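Local coordinates for 7,8-dihydro-6-hydroxymethylpterin pyrophosphokinase-dihydropteroate synthase (Plasmodium falciparum, PDB 6JWS) that couples pyrophosphokinase and dihydropteroate synthase activities in folate biosynthesis, pyrophosphorylating 6-hydroxymethyl-7,8-dihydropterin and joining the product to 4-aminobenzoate, at the interface of chains A and B. Numbering follows the deposited sequence. Chains: chain A/B, 7,8-dihydro-6-hydroxymethylpterin pyrophosphokinase-dihydropteroate synthase.

The interface of chains A and B. Residues chain A 668, 671, 691-692, 695; chain B 645, 648, 664, 668, 671.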
loop_
_atom_site.group_PDB
_atom_site.type_symbol
_atom_site.label_atom_id
_atom_site.label_comp_id
_atom_site.label_asym_id
_atom_site.label_seq_id
_atom_site.Cartn_x
_atom_site.Cartn_y
_atom_site.Cartn_z
ATOM N N CYS A 668 -16.029 -8.036 3.616
ATOM C CA CYS A 668 -15.349 -6.753 3.606
ATOM C C CYS A 668 -13.884 -6.913 4.014
ATOM O O CYS A 668 -13.017 -6.283 3.407
ATOM C CB CYS A 668 -16.094 -5.700 4.417
ATOM S SG CYS A 668 -17.714 -5.312 3.696
ATOM N N LEU A 671 -11.965 -7.896 1.123
ATOM C CA LEU A 671 -11.704 -6.785 0.208
ATOM C C LEU A 671 -10.463 -5.997 0.628
ATOM O O LEU A 671 -9.750 -5.479 -0.229
ATOM C CB LEU A 671 -12.951 -5.907 0.045
ATOM C CG LEU A 671 -14.147 -6.615 -0.604
ATOM C CD1 LEU A 671 -15.383 -5.713 -0.622
ATOM C CD2 LEU A 671 -13.816 -7.111 -2.011
ATOM N N LEU A 691 -17.893 -9.493 -8.188
ATOM C CA LEU A 691 -18.242 -8.104 -8.477
ATOM C C LEU A 691 -17.526 -7.177 -7.493
ATOM O O LEU A 691 -16.923 -6.195 -7.897
ATOM C CB LEU A 691 -19.766 -7.906 -8.409
ATOM C CG LEU A 691 -20.263 -6.460 -8.588
ATOM C CD1 LEU A 691 -21.573 -6.391 -9.361
ATOM C CD2 LEU A 691 -20.441 -5.774 -7.249
ATOM N N GLU A 692 -17.565 -7.529 -6.203
ATOM C CA GLU A 692 -17.018 -6.702 -5.141
ATOM C C GLU A 692 -15.502 -6.553 -5.308
ATOM O O GLU A 692 -14.966 -5.463 -5.107
ATOM C CB GLU A 692 -17.410 -7.277 -3.775
ATOM C CG GLU A 692 -18.909 -7.267 -3.481
ATOM C CD GLU A 692 -19.745 -8.382 -4.122
ATOM O OE1 GLU A 692 -19.210 -9.149 -4.966
ATOM O OE2 GLU A 692 -20.960 -8.460 -3.832
ATOM N N SER A 695 -14.522 -4.353 -8.254
ATOM C CA SER A 695 -14.731 -2.943 -7.938
ATOM C C SER A 695 -13.513 -2.357 -7.224
ATOM O O SER A 695 -13.097 -1.230 -7.531
ATOM C CB SER A 695 -15.971 -2.754 -7.105
ATOM O OG SER A 695 -17.078 -3.274 -7.824
ATOM N N HIS B 645 -24.548 -12.139 -3.825
ATOM C CA HIS B 645 -24.238 -10.763 -3.338
ATOM C C HIS B 645 -24.879 -10.512 -1.977
ATOM O O HIS B 645 -26.101 -10.534 -1.844
ATOM C CB HIS B 645 -24.673 -9.691 -4.351
ATOM C CG HIS B 645 -24.121 -9.900 -5.717
ATOM N ND1 HIS B 645 -22.780 -9.735 -6.002
ATOM C CD2 HIS B 645 -24.715 -10.273 -6.872
ATOM C CE1 HIS B 645 -22.574 -9.992 -7.278
ATOM N NE2 HIS B 645 -23.744 -10.328 -7.833
ATOM N N MET B 648 -24.579 -4.269 0.343
ATOM C CA MET B 648 -24.054 -3.320 1.307
ATOM C C MET B 648 -24.867 -2.022 1.277
ATOM O O MET B 648 -24.753 -1.202 2.188
ATOM C CB MET B 648 -22.567 -3.057 1.049
ATOM C CG MET B 648 -21.678 -4.291 1.190
ATOM S SD MET B 648 -20.035 -4.072 0.427
ATOM C CE MET B 648 -20.500 -3.553 -1.222
ATOM N N GLN B 664 -23.610 -1.556 -5.179
ATOM C CA GLN B 664 -22.650 -2.499 -4.636
ATOM C C GLN B 664 -21.246 -2.108 -5.094
ATOM O O GLN B 664 -20.344 -1.995 -4.270
ATOM C CB GLN B 664 -23.037 -3.932 -5.023
ATOM C CG GLN B 664 -22.213 -5.012 -4.325
ATOM C CD GLN B 664 -22.650 -5.283 -2.906
ATOM O OE1 GLN B 664 -23.375 -4.502 -2.298
ATOM N NE2 GLN B 664 -22.231 -6.417 -2.367
ATOM N N CYS B 668 -18.150 -0.851 -2.678
ATOM C CA CYS B 668 -16.895 -1.591 -2.727
ATOM C C CYS B 668 -15.769 -0.731 -3.298
ATOM O O CYS B 668 -14.656 -0.764 -2.786
ATOM C CB CYS B 668 -17.040 -2.900 -3.488
ATOM S SG CYS B 668 -18.225 -3.978 -2.651
ATOM N N LEU B 671 -14.419 1.187 -0.500
ATOM C CA LEU B 671 -13.580 0.423 0.424
ATOM C C LEU B 671 -12.150 0.328 -0.116
ATOM O O LEU B 671 -11.188 0.251 0.653
ATOM C CB LEU B 671 -14.162 -0.975 0.648
ATOM C CG LEU B 671 -15.525 -1.058 1.331
ATOM C CD1 LEU B 671 -16.032 -2.509 1.304
ATOM C CD2 LEU B 671 -15.451 -0.538 2.753
#
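Helices 659-680 and 690-704 of chain A meet helix 657-680 of chain B, with A:Glu692 facing B:Gln664 and B:Cys668; the contact residues here on these helices have helical backbone angles, while B:His645 and B:Met648 come from loop. The patch is part of a two-fold symmetric helical interface, consistent with the dimers known for dihydropteroate synthases. A:Glu692 bends at its second torsion (chi2 79°), which turns its carboxylate toward B:Gln664. Its OE2 accepts a hydrogen bond from the amide NE2 of B:Gln664 at 2.8 Å, through the anti lone pair. The carboxylate and amide planes stand nearly perpendicular, 81° apart. B:His645, poorly ordered, adds a longer bond from ring ND1 to the same OE2, from the syn side and tilted out of the carboxylate plane. OE2 thus accepts from both residues, the histidine bond being less certain. The other end of the amide is held within chain B: OE1 of B:Gln664 accepts from the backbone N of the poorly ordered B:Met648 at 2.9 Å, which probably helps to set the amide orientation and present NE2 to chain A. Apolar packing flanks this polar group. CD2 of A:Leu691 rests on CG of B:Gln664 at 3.5 Å. The thiol SG of B:Cys668 lies against CB and CG of A:Glu692. Near the two-fold axis, the equivalent leucines A:Leu671 and B:Leu671 meet through their CD1 methyls at 3.8 Å. CD1 of A:Leu671 also lies 3.9 Å from SG of B:Cys668.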